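Local atomic coordinates of envelope glycoprotein (Thogoto virus, PDB entry 5XEA), a protein that probably attaches the virus to its host-cell receptor and then brings about fusion of the viral and host membranes. Residues B[57-61]-B[62-66]; B[182-186]-B[187-191]; B[232-235]-B[236-240]; B[73-77]-B[78-82]. All coordinates share one frame; numbering follows the deposited sequence. Where two conformers were deposited one is given.

Overall arrangement
From the N terminus the four contacts come in series, none nested or crossing, and each is local, joining consecutive segments. Contact 1 (57-66) closes the loop joining strands 40-56 and 65-72, about 60 Å from the chain centre. Contact 4 (73-82) comes after strand 65-72, where the chain starts helix 77-86. Contact 2 (182-191) is the hairpin of strands 180-184 and 187-192, in the same sheet as contact 1. Contacts 2 and 4 touch, centres 9 Å apart, by a probable hydrogen bond from Ser188 to Pro75 O and packing of Pro74 on Thr183, which ties the helix start to the hairpin. Contact 3 (232-240) links the outermost strands, within this chain, of the six-stranded sheet.

Contact 1 of 4, residues B[57-61]-B[62-66]; sequences GGLVD and SNTGC
The hydroxyl OG1 of Thr64 is gripped from two directions: it receives a bond from Gly57 N at 2.7 Å and donates to Gly58 O at 2.6 Å. The N-H of Gly57 reaches it somewhat bent, at 138°. Gly58 O takes a second donor, the backbone N of Asp61, and the two come from opposite faces of its carbonyl plane. With OG1 placed beside its own backbone N (chi1 -69°), Thr64 turns this hydroxyl into the loop and thereby links both glycines to the far end of the turn.

The evidence for the chain reversal lies in two successive type I beta turns, Gly58 to Asp61 and Asp61 to Thr64. In the second, Thr64 N bonds to Asp61 O over 3.0 Å. Inside it the carboxylate of Asp61 adds an Asx turn: Asn63 N points nearly straight at Asp61 OD1, 2.9 Å away, and meets it from above the carboxylate plane.

Leu59 reaches the methyl of Thr64 only distantly, its CD2 being 4.4 Å from Thr64 CG2, but it also packs on Thr64 of the second subunit and on Leu59 of the third. A compact double-turn loop between antiparallel strands, gathered with its copies at the end of a trimer, is consistent with a fusion loop of the gp64-like class III fusogens.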
loop_
_atom_site.group_PDB
_atom_site.type_symbol
_atom_site.label_atom_id
_atom_site.label_comp_id
_atom_site.label_asym_id
_atom_site.label_seq_id
_atom_site.Cartn_x
_atom_site.Cartn_y
_atom_site.Cartn_z
ATOM N N GLY B 57 8.721 -35.176 -49.122
ATOM C CA GLY B 57 9.262 -35.701 -50.378
ATOM C C GLY B 57 10.677 -36.234 -50.237
ATOM O O GLY B 57 11.393 -36.391 -51.229
ATOM N N GLY B 58 11.092 -36.528 -48.994
ATOM C CA GLY B 58 12.460 -36.908 -48.701
ATOM C C GLY B 58 13.346 -35.669 -48.671
ATOM O O GLY B 58 12.946 -34.630 -49.204
ATOM N N LEU B 59 14.542 -35.736 -48.068
ATOM C CA LEU B 59 15.341 -34.521 -47.913
ATOM C C LEU B 59 15.942 -34.036 -49.230
ATOM O O LEU B 59 16.359 -32.881 -49.312
ATOM C CB LEU B 59 16.445 -34.737 -46.878
ATOM C CG LEU B 59 15.953 -34.635 -45.416
ATOM C CD1 LEU B 59 17.110 -34.544 -44.414
ATOM C CD2 LEU B 59 15.010 -33.451 -45.270
ATOM N N VAL B 60 16.015 -34.888 -50.261
ATOM C CA VAL B 60 16.545 -34.424 -51.543
ATOM C C VAL B 60 15.610 -33.396 -52.163
ATOM O O VAL B 60 16.057 -32.480 -52.856
ATOM C CB VAL B 60 16.796 -35.617 -52.496
ATOM C CG1 VAL B 60 17.251 -35.124 -53.871
ATOM C CG2 VAL B 60 17.838 -36.556 -51.911
ATOM N N ASP B 61 14.312 -33.495 -51.892
ATOM C CA ASP B 61 13.316 -32.591 -52.461
ATOM C C ASP B 61 13.223 -31.305 -51.629
ATOM O O ASP B 61 12.919 -31.354 -50.429
ATOM C CB ASP B 61 11.972 -33.312 -52.517
ATOM C CG ASP B 61 10.901 -32.518 -53.233
ATOM O OD1 ASP B 61 11.005 -31.264 -53.311
ATOM O OD2 ASP B 61 9.939 -33.153 -53.709
ATOM N N SER B 62 13.418 -30.149 -52.287
ATOM C CA SER B 62 13.454 -28.853 -51.618
ATOM C C SER B 62 12.083 -28.373 -51.145
ATOM O O SER B 62 12.018 -27.399 -50.389
ATOM C CB SER B 62 14.078 -27.794 -52.538
ATOM O OG SER B 62 13.285 -27.570 -53.698
ATOM N N ASN B 63 10.993 -29.010 -51.563
ATOM C CA ASN B 63 9.690 -28.706 -50.990
ATOM C C ASN B 63 9.363 -29.561 -49.777
ATOM O O ASN B 63 8.239 -29.493 -49.287
ATOM C CB ASN B 63 8.585 -28.899 -52.024
ATOM C CG ASN B 63 8.875 -28.194 -53.318
ATOM O OD1 ASN B 63 9.060 -28.835 -54.358
ATOM N ND2 ASN B 63 8.917 -26.873 -53.273
ATOM N N THR B 64 10.276 -30.408 -49.308
ATOM C CA THR B 64 9.997 -31.146 -48.080
ATOM C C THR B 64 10.087 -30.171 -46.908
ATOM O O THR B 64 11.026 -29.376 -46.821
ATOM C CB THR B 64 10.969 -32.318 -47.901
ATOM O OG1 THR B 64 10.710 -33.339 -48.886
ATOM C CG2 THR B 64 10.827 -32.928 -46.504
ATOM N N GLY B 65 9.096 -30.178 -46.044
ATOM C CA GLY B 65 9.084 -29.224 -44.952
ATOM C C GLY B 65 7.664 -28.935 -44.520
ATOM O O GLY B 65 6.731 -29.595 -44.943
ATOM N N CYS B 66 7.517 -27.931 -43.650
ATOM C CA CYS B 66 6.216 -27.597 -43.075
ATOM C C CYS B 66 5.972 -26.099 -43.090
ATOM O O CYS B 66 6.892 -25.294 -42.894
ATOM C CB CYS B 66 6.069 -28.067 -41.618
ATOM S SG CYS B 66 5.995 -29.852 -41.351
#

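Contact 2 of 4, residues B[182-186]-B[187-191]; sequences WTEKD and FSYLV. With NAG (2-acetamido-2-deoxy-beta-D-glucopyranose), chain E; NAG (2-acetamido-2-deoxy-beta-D-glucopyranose), chain C.
Trp182 lays its indole against Tyr189, whose CB stands over the six-membered ring, 3.6 Å from its centroid and 7° off the normal, a CH-pi contact. The phenol ring itself runs nearly parallel to the five-membered ring (planes at 19°), but is slid so far that the rings barely overlap. The opposite face of the indole carries the acetamido methyl C8 of an N-acetylglucosamine, 3.6 Å above the plane, so the tryptophan is sandwiched between tyrosine and glycan, probably the one on Asn168. The sugar that precedes it in the glycan donates from O6 to Glu184 OE1 over 2.8 Å. On the tryptophan side a water bridges Glu184 O and Tyr189 OH.

On the other face of the sheet Thr183 OG1 and Ser188 OG lie 2.7 Å apart; Ser188 OG has a hydrogen-bond partner in Pro75 O.

Backbone bonds fix the register. Trp182 and Tyr189 exchange a pair, as do Glu184 and Phe187; Glu184 N reaches Phe187 O almost straight (2.8 Å, 177°). The ring of Phe187 goes on to Val426 of helix 421-437. The whole is a beta hairpin with a two-residue loop (Lys185, Asp186) in a type II' turn, one side of it dressed by glycan.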
loop_
_atom_site.group_PDB
_atom_site.type_symbol
_atom_site.label_atom_id
_atom_site.label_comp_id
_atom_site.label_asym_id
_atom_site.label_seq_id
_atom_site.Cartn_x
_atom_site.Cartn_y
_atom_site.Cartn_z
ATOM N N TRP B 182 -13.029 -3.987 -28.600
ATOM C CA TRP B 182 -11.850 -3.949 -29.439
ATOM C C TRP B 182 -11.240 -5.339 -29.512
ATOM O O TRP B 182 -11.507 -6.218 -28.688
ATOM C CB TRP B 182 -10.822 -2.922 -28.952
ATOM C CG TRP B 182 -10.042 -3.311 -27.729
ATOM C CD1 TRP B 182 -8.791 -3.867 -27.702
ATOM C CD2 TRP B 182 -10.435 -3.141 -26.361
ATOM N NE1 TRP B 182 -8.393 -4.067 -26.405
ATOM C CE2 TRP B 182 -9.378 -3.626 -25.561
ATOM C CE3 TRP B 182 -11.577 -2.632 -25.733
ATOM C CZ2 TRP B 182 -9.431 -3.627 -24.174
ATOM C CZ3 TRP B 182 -11.627 -2.632 -24.349
ATOM C CH2 TRP B 182 -10.562 -3.127 -23.587
ATOM N N THR B 183 -10.427 -5.514 -30.529
ATOM C CA THR B 183 -9.797 -6.782 -30.829
ATOM C C THR B 183 -8.297 -6.569 -30.886
ATOM O O THR B 183 -7.826 -5.549 -31.395
ATOM C CB THR B 183 -10.318 -7.332 -32.147
ATOM O OG1 THR B 183 -11.672 -7.768 -31.969
ATOM C CG2 THR B 183 -9.466 -8.486 -32.628
ATOM N N GLU B 184 -7.550 -7.532 -30.352
ATOM C CA GLU B 184 -6.097 -7.424 -30.294
ATOM C C GLU B 184 -5.497 -8.822 -30.337
ATOM O O GLU B 184 -5.608 -9.575 -29.367
ATOM C CB GLU B 184 -5.675 -6.673 -29.029
ATOM C CG GLU B 184 -4.212 -6.301 -28.988
ATOM C CD GLU B 184 -3.896 -5.383 -27.815
ATOM O OE1 GLU B 184 -4.847 -4.976 -27.106
ATOM O OE2 GLU B 184 -2.701 -5.071 -27.609
ATOM N N LYS B 185 -4.874 -9.168 -31.463
ATOM C CA LYS B 185 -4.215 -10.463 -31.683
ATOM C C LYS B 185 -5.271 -11.553 -31.545
ATOM O O LYS B 185 -6.197 -11.575 -32.372
ATOM C CB LYS B 185 -3.012 -10.566 -30.743
ATOM C CG LYS B 185 -2.037 -9.425 -30.810
ATOM C CD LYS B 185 -0.667 -9.902 -30.395
ATOM C CE LYS B 185 0.330 -8.784 -30.199
ATOM N NZ LYS B 185 0.098 -8.096 -28.881
ATOM N N ASP B 186 -5.189 -12.445 -30.551
ATOM C CA ASP B 186 -6.116 -13.549 -30.362
ATOM C C ASP B 186 -7.353 -13.179 -29.545
ATOM O O ASP B 186 -8.333 -13.934 -29.565
ATOM C CB ASP B 186 -5.364 -14.700 -29.679
ATOM C CG ASP B 186 -4.727 -14.289 -28.348
ATOM O OD1 ASP B 186 -4.278 -13.118 -28.215
ATOM O OD2 ASP B 186 -4.695 -15.152 -27.424
ATOM N N PHE B 187 -7.333 -12.037 -28.852
ATOM C CA PHE B 187 -8.367 -11.628 -27.918
ATOM C C PHE B 187 -9.290 -10.589 -28.541
ATOM O O PHE B 187 -8.865 -9.727 -29.315
ATOM C CB PHE B 187 -7.744 -11.036 -26.639
ATOM C CG PHE B 187 -7.672 -12.004 -25.486
ATOM C CD1 PHE B 187 -8.714 -12.116 -24.589
ATOM C CD2 PHE B 187 -6.562 -12.812 -25.309
ATOM C CE1 PHE B 187 -8.650 -13.009 -23.517
ATOM C CE2 PHE B 187 -6.491 -13.717 -24.253
ATOM C CZ PHE B 187 -7.535 -13.813 -23.361
ATOM N N SER B 188 -10.560 -10.669 -28.168
ATOM C CA SER B 188 -11.444 -9.512 -28.229
ATOM C C SER B 188 -11.967 -9.204 -26.832
ATOM O O SER B 188 -12.060 -10.091 -25.976
ATOM C CB SER B 188 -12.608 -9.745 -29.203
ATOM O OG SER B 188 -12.115 -9.960 -30.519
ATOM N N TYR B 189 -12.309 -7.937 -26.612
ATOM C CA TYR B 189 -12.736 -7.436 -25.315
ATOM C C TYR B 189 -14.020 -6.636 -25.462
ATOM O O TYR B 189 -14.134 -5.780 -26.347
ATOM C CB TYR B 189 -11.682 -6.531 -24.678
ATOM C CG TYR B 189 -10.303 -7.127 -24.603
ATOM C CD1 TYR B 189 -9.851 -7.734 -23.441
ATOM C CD2 TYR B 189 -9.448 -7.060 -25.688
ATOM C CE1 TYR B 189 -8.571 -8.279 -23.363
ATOM C CE2 TYR B 189 -8.157 -7.609 -25.624
ATOM C CZ TYR B 189 -7.732 -8.213 -24.457
ATOM O OH TYR B 189 -6.464 -8.746 -24.411
ATOM N N LEU B 190 -14.973 -6.904 -24.579
ATOM C CA LEU B 190 -16.209 -6.130 -24.496
ATOM C C LEU B 190 -16.369 -5.619 -23.063
ATOM O O LEU B 190 -16.419 -6.419 -22.120
ATOM C CB LEU B 190 -17.416 -6.977 -24.915
ATOM C CG LEU B 190 -18.797 -6.300 -24.873
ATOM C CD1 LEU B 190 -18.880 -5.091 -25.803
ATOM C CD2 LEU B 190 -19.858 -7.320 -25.213
ATOM N N VAL B 191 -16.409 -4.302 -22.896
ATOM C CA VAL B 191 -16.644 -3.680 -21.585
ATOM C C VAL B 191 -18.042 -3.070 -21.590
ATOM O O VAL B 191 -18.322 -2.163 -22.381
ATOM C CB VAL B 191 -15.593 -2.609 -21.243
ATOM C CG1 VAL B 191 -15.886 -2.004 -19.881
ATOM C CG2 VAL B 191 -14.206 -3.185 -21.231
HETATM C C1 NAG E . -5.510 -0.914 -28.173
HETATM C C2 NAG E . -6.749 -0.348 -28.873
HETATM C C3 NAG E . -7.022 -1.114 -30.151
HETATM C C4 NAG E . -5.922 -0.830 -31.159
HETATM C C5 NAG E . -4.545 -1.164 -30.579
HETATM C C6 NAG E . -3.536 -0.043 -30.707
HETATM C C7 NAG E . -8.204 0.547 -27.103
HETATM C C8 NAG E . -9.433 0.313 -26.278
HETATM N N2 NAG E . -7.906 -0.404 -27.992
HETATM O O3 NAG E . -8.281 -0.711 -30.676
HETATM O O4 NAG E . -6.133 -1.614 -32.328
HETATM O O5 NAG E . -4.576 -1.561 -29.190
HETATM O O6 NAG E . -4.155 1.199 -31.018
HETATM O O7 NAG E . -7.513 1.550 -26.970
HETATM C C1 NAG C . -2.632 -0.035 -23.815
HETATM C C2 NAG C . -1.951 0.520 -25.073
HETATM C C3 NAG C . -2.987 0.871 -26.149
HETATM C C4 NAG C . -3.948 -0.285 -26.398
HETATM C C5 NAG C . -4.565 -0.688 -25.059
HETATM C C6 NAG C . -5.491 -1.879 -25.123
HETATM C C7 NAG C . 0.178 1.659 -24.641
HETATM C C8 NAG C . 0.838 2.956 -24.292
HETATM N N2 NAG C . -1.154 1.689 -24.740
HETATM O O3 NAG C . -2.317 1.230 -27.353
HETATM O O4 NAG C . -4.933 0.137 -27.339
HETATM O O5 NAG C . -3.516 -1.075 -24.168
HETATM O O6 NAG C . -4.751 -3.091 -25.098
HETATM O O7 NAG C . 0.822 0.630 -24.827
HETATM O O HOH W 1 -4.807 -8.995 -26.448
#

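Contact 3 of 4, residues B[232-235]-B[236-240]; sequences EVTS and HQFCH
The backbone passes from strand 229-233 to strand 237-240 by way of Thr234, Ser235 and His236; the CA atoms of Glu232 and His240 are still 9.2 Å apart, too far for these two residues to pair as strand neighbours, and across the bend the contact is mostly made by side chains.

Phe238 carries most of the contact. Its CG stands anti to the backbone N (chi1 180°), which turns the ring back against residues 232-234. There Val233 CA sits over the centre of one ring face, 4.3 Å from the centroid and 8° off the normal, in CH-pi geometry. Val233 CG2 supports the same face, coming to 4.2 Å from Phe238 CD2. The far end of the ring is packed tightly against the main chain, since Phe238 CZ lies 3.0 Å from Glu232 O. Thr234 crosses the phenylalanine at about a right angle and brings its hydroxyl OG1 obliquely to 3.5 Å from Phe238 CE1.

Ser235 serves the corner. Its OG accepts a weak bond from Gln237 N, 3.3 Å long and bent to 128°, which makes a poorly formed ST turn. The neighbouring Gln237 O is nearer, 2.7 Å from Ser235 OG, yet the angles exclude a hydrogen bond.

Around the bend, Phe231 meets the Phe238 ring, and Phe247 of strand 243-247 touches Val233. Gln237 lies beside Trp155 of strand 133-156 and a glycan sugar. Strand 229-233 pairs with 221-226 and strand 237-240 with 243-247, so this corner connects the two strands that are outermost, within this chain, in the six-stranded antiparallel sheet.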
loop_
_atom_site.group_PDB
_atom_site.type_symbol
_atom_site.label_atom_id
_atom_site.label_comp_id
_atom_site.label_asym_id
_atom_site.label_seq_id
_atom_site.Cartn_x
_atom_site.Cartn_y
_atom_site.Cartn_z
ATOM N N GLU B 232 -8.412 15.738 -1.883
ATOM C CA GLU B 232 -8.062 17.149 -1.928
ATOM C C GLU B 232 -8.680 17.752 -3.179
ATOM O O GLU B 232 -8.443 17.258 -4.284
ATOM C CB GLU B 232 -6.547 17.328 -1.936
ATOM C CG GLU B 232 -6.123 18.771 -2.117
ATOM C CD GLU B 232 -4.634 18.928 -2.361
ATOM O OE1 GLU B 232 -3.887 17.931 -2.223
ATOM O OE2 GLU B 232 -4.217 20.059 -2.700
ATOM N N VAL B 233 -9.471 18.806 -3.020
ATOM C CA VAL B 233 -10.074 19.457 -4.178
ATOM C C VAL B 233 -9.041 20.376 -4.817
ATOM O O VAL B 233 -8.581 21.343 -4.203
ATOM C CB VAL B 233 -11.349 20.212 -3.790
ATOM C CG1 VAL B 233 -11.696 21.270 -4.840
ATOM C CG2 VAL B 233 -12.489 19.219 -3.654
ATOM N N THR B 234 -8.660 20.062 -6.049
ATOM C CA THR B 234 -7.628 20.795 -6.770
ATOM C C THR B 234 -8.190 21.738 -7.822
ATOM O O THR B 234 -7.469 22.623 -8.293
ATOM C CB THR B 234 -6.681 19.813 -7.459
ATOM O OG1 THR B 234 -7.453 18.943 -8.293
ATOM C CG2 THR B 234 -5.943 18.979 -6.425
ATOM N N SER B 235 -9.440 21.538 -8.223
ATOM C CA SER B 235 -10.127 22.426 -9.142
ATOM C C SER B 235 -11.608 22.337 -8.832
ATOM O O SER B 235 -12.051 21.481 -8.063
ATOM C CB SER B 235 -9.855 22.065 -10.605
ATOM O OG SER B 235 -10.635 20.953 -10.999
ATOM N N HIS B 236 -12.384 23.239 -9.438
ATOM C CA HIS B 236 -13.821 23.244 -9.184
ATOM C C HIS B 236 -14.502 22.044 -9.824
ATOM O O HIS B 236 -15.538 21.584 -9.332
ATOM C CB HIS B 236 -14.445 24.545 -9.692
ATOM C CG HIS B 236 -14.703 24.564 -11.168
ATOM N ND1 HIS B 236 -13.739 24.914 -12.088
ATOM C CD2 HIS B 236 -15.824 24.296 -11.881
ATOM C CE1 HIS B 236 -14.252 24.851 -13.305
ATOM N NE2 HIS B 236 -15.516 24.482 -13.206
ATOM N N GLN B 237 -13.932 21.522 -10.904
ATOM C CA GLN B 237 -14.490 20.398 -11.639
ATOM C C GLN B 237 -13.537 19.222 -11.446
ATOM O O GLN B 237 -12.416 19.228 -11.967
ATOM C CB GLN B 237 -14.643 20.776 -13.107
ATOM C CG GLN B 237 -15.499 19.868 -13.925
ATOM C CD GLN B 237 -15.945 20.539 -15.200
ATOM O OE1 GLN B 237 -16.766 21.456 -15.170
ATOM N NE2 GLN B 237 -15.386 20.111 -16.327
ATOM N N PHE B 238 -13.989 18.206 -10.720
ATOM C CA PHE B 238 -13.076 17.328 -10.007
ATOM C C PHE B 238 -13.686 15.937 -9.893
ATOM O O PHE B 238 -14.896 15.798 -9.707
ATOM C CB PHE B 238 -12.790 17.940 -8.620
ATOM C CG PHE B 238 -11.868 17.133 -7.772
ATOM C CD1 PHE B 238 -10.496 17.173 -7.982
ATOM C CD2 PHE B 238 -12.368 16.343 -6.754
ATOM C CE1 PHE B 238 -9.629 16.416 -7.202
ATOM C CE2 PHE B 238 -11.514 15.586 -5.967
ATOM C CZ PHE B 238 -10.137 15.619 -6.195
ATOM N N CYS B 239 -12.853 14.904 -10.009
ATOM C CA CYS B 239 -13.335 13.543 -9.827
ATOM C C CYS B 239 -12.449 12.806 -8.835
ATOM O O CYS B 239 -11.254 13.089 -8.709
ATOM C CB CYS B 239 -13.405 12.765 -11.162
ATOM S SG CYS B 239 -14.459 13.536 -12.437
ATOM N N HIS B 240 -13.063 11.876 -8.107
ATOM C CA HIS B 240 -12.330 10.968 -7.239
ATOM C C HIS B 240 -12.966 9.592 -7.357
ATOM O O HIS B 240 -14.117 9.404 -6.954
ATOM C CB HIS B 240 -12.311 11.441 -5.784
ATOM C CG HIS B 240 -11.551 10.525 -4.886
ATOM N ND1 HIS B 240 -12.168 9.596 -4.078
ATOM C CD2 HIS B 240 -10.220 10.357 -4.709
ATOM C CE1 HIS B 240 -11.251 8.908 -3.421
ATOM N NE2 HIS B 240 -10.061 9.345 -3.792
#

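Contact 4 of 4, residues B[73-77]-B[78-82]; sequences YPPSR and DELLL
Side-chain to backbone hydrogen bonds between Ser76 and Glu79 come first, because they are reciprocal. Ser76 OG accepts from Glu79 N at 3.1 Å with an N-H angle of 164°. In return Ser76 N donates to Glu79 OE1 over 3.2 Å, almost straight at 172°, meeting that oxygen on its anti side and somewhat out of the carboxylate plane. Glu79 can reach back because its CG lies beside its own backbone N (chi1 -77°), which folds the chain toward the start of the helix. The second carboxylate oxygen, OE2, makes a salt bridge to Arg47, so the group is held at both oxygens and its rotation is probably restricted.

Backbone bonds then open the helix. Leu80 N reaches Ser76 O at 2.7 Å, and Leu81 N reaches Arg77 O at 2.9 Å, the i to i+4 spacing of an alpha helix.

Apolar contacts lie alongside. Pro75 CB rests 3.8 Å from Glu79 CB, while Pro75 CG touches Leu80 CD1 at 4.1 Å. Leu80 continues from there onto Ser188 and Leu190 of strand 187-192, so the helix start is seated on the sheet.

Electrostatics may contribute: Asp78 and Glu79 place acidic groups in the first turn, where the helix end would be expected to stabilise negative charge. Ser76 is the N-cap, its exchange with Glu79 is a capping box, and Pro75 with Leu80, one residue before the cap and four after it, fits the hydrophobic staple of a helix N terminus.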
loop_
_atom_site.group_PDB
_atom_site.type_symbol
_atom_site.label_atom_id
_atom_site.label_comp_id
_atom_site.label_asym_id
_atom_site.label_seq_id
_atom_site.Cartn_x
_atom_site.Cartn_y
_atom_site.Cartn_z
ATOM N N TYR B 73 -8.069 -16.105 -34.525
ATOM C CA TYR B 73 -9.452 -15.865 -34.941
ATOM C C TYR B 73 -10.231 -15.245 -33.785
ATOM O O TYR B 73 -11.170 -15.853 -33.259
ATOM C CB TYR B 73 -10.136 -17.155 -35.400
ATOM C CG TYR B 73 -9.525 -17.784 -36.629
ATOM C CD1 TYR B 73 -10.079 -17.578 -37.892
ATOM C CD2 TYR B 73 -8.400 -18.602 -36.527
ATOM C CE1 TYR B 73 -9.523 -18.161 -39.023
ATOM C CE2 TYR B 73 -7.838 -19.167 -37.637
ATOM C CZ TYR B 73 -8.401 -18.951 -38.890
ATOM O OH TYR B 73 -7.832 -19.538 -40.004
ATOM N N PRO B 74 -9.870 -14.037 -33.367
ATOM C CA PRO B 74 -10.544 -13.423 -32.231
ATOM C C PRO B 74 -12.035 -13.326 -32.496
ATOM O O PRO B 74 -12.445 -13.085 -33.639
ATOM C CB PRO B 74 -9.899 -12.030 -32.150
ATOM C CG PRO B 74 -9.465 -11.768 -33.558
ATOM C CD PRO B 74 -8.970 -13.092 -34.053
ATOM N N PRO B 75 -12.876 -13.536 -31.482
ATOM C CA PRO B 75 -14.327 -13.492 -31.716
ATOM C C PRO B 75 -14.788 -12.101 -32.114
ATOM O O PRO B 75 -14.244 -11.086 -31.675
ATOM C CB PRO B 75 -14.926 -13.921 -30.370
ATOM C CG PRO B 75 -13.854 -13.609 -29.355
ATOM C CD PRO B 75 -12.539 -13.771 -30.059
ATOM N N SER B 76 -15.779 -12.073 -32.998
ATOM C CA SER B 76 -16.496 -10.854 -33.322
ATOM C C SER B 76 -17.301 -10.390 -32.109
ATOM O O SER B 76 -17.501 -11.127 -31.137
ATOM C CB SER B 76 -17.438 -11.093 -34.498
ATOM O OG SER B 76 -18.465 -11.974 -34.074
ATOM N N ARG B 77 -17.788 -9.155 -32.176
ATOM C CA ARG B 77 -18.597 -8.641 -31.072
ATOM C C ARG B 77 -19.822 -9.518 -30.829
ATOM O O ARG B 77 -20.126 -9.876 -29.686
ATOM C CB ARG B 77 -18.999 -7.197 -31.351
ATOM C CG ARG B 77 -19.847 -6.574 -30.270
ATOM C CD ARG B 77 -20.095 -5.129 -30.613
ATOM N NE ARG B 77 -20.739 -4.393 -29.537
ATOM C CZ ARG B 77 -20.592 -3.089 -29.324
ATOM N NH1 ARG B 77 -19.814 -2.369 -30.109
ATOM N NH2 ARG B 77 -21.215 -2.525 -28.309
ATOM N N ASP B 78 -20.527 -9.893 -31.902
ATOM C CA ASP B 78 -21.685 -10.773 -31.769
ATOM C C ASP B 78 -21.302 -12.124 -31.179
ATOM O O ASP B 78 -22.019 -12.661 -30.323
ATOM C CB ASP B 78 -22.345 -10.962 -33.133
ATOM C CG ASP B 78 -22.931 -9.675 -33.680
ATOM O OD1 ASP B 78 -23.385 -8.837 -32.873
ATOM O OD2 ASP B 78 -22.936 -9.515 -34.918
ATOM N N GLU B 79 -20.184 -12.704 -31.643
ATOM C CA GLU B 79 -19.691 -13.939 -31.045
ATOM C C GLU B 79 -19.409 -13.739 -29.564
ATOM O O GLU B 79 -19.854 -14.526 -28.722
ATOM C CB GLU B 79 -18.425 -14.418 -31.769
ATOM C CG GLU B 79 -18.660 -15.081 -33.122
ATOM C CD GLU B 79 -17.384 -15.680 -33.718
ATOM O OE1 GLU B 79 -16.518 -14.920 -34.202
ATOM O OE2 GLU B 79 -17.253 -16.918 -33.685
ATOM N N LEU B 80 -18.667 -12.684 -29.230
ATOM C CA LEU B 80 -18.287 -12.446 -27.838
ATOM C C LEU B 80 -19.515 -12.362 -26.942
ATOM O O LEU B 80 -19.558 -12.973 -25.864
ATOM C CB LEU B 80 -17.453 -11.166 -27.741
ATOM C CG LEU B 80 -16.609 -11.024 -26.477
ATOM C CD1 LEU B 80 -15.976 -12.349 -26.131
ATOM C CD2 LEU B 80 -15.548 -9.966 -26.678
ATOM N N LEU B 81 -20.539 -11.629 -27.390
ATOM C CA LEU B 81 -21.793 -11.551 -26.649
ATOM C C LEU B 81 -22.373 -12.938 -26.393
ATOM O O LEU B 81 -22.783 -13.255 -25.270
ATOM C CB LEU B 81 -22.789 -10.667 -27.404
ATOM C CG LEU B 81 -22.617 -9.161 -27.174
ATOM C CD1 LEU B 81 -23.367 -8.342 -28.216
ATOM C CD2 LEU B 81 -23.063 -8.764 -25.765
ATOM N N LEU B 82 -22.388 -13.797 -27.416
ATOM C CA LEU B 82 -22.921 -15.139 -27.223
ATOM C C LEU B 82 -22.019 -15.958 -26.309
ATOM O O LEU B 82 -22.508 -16.739 -25.483
ATOM C CB LEU B 82 -23.108 -15.829 -28.574
ATOM C CG LEU B 82 -23.530 -17.302 -28.548
ATOM C CD1 LEU B 82 -24.792 -17.517 -27.728
ATOM C CD2 LEU B 82 -23.706 -17.837 -29.979
#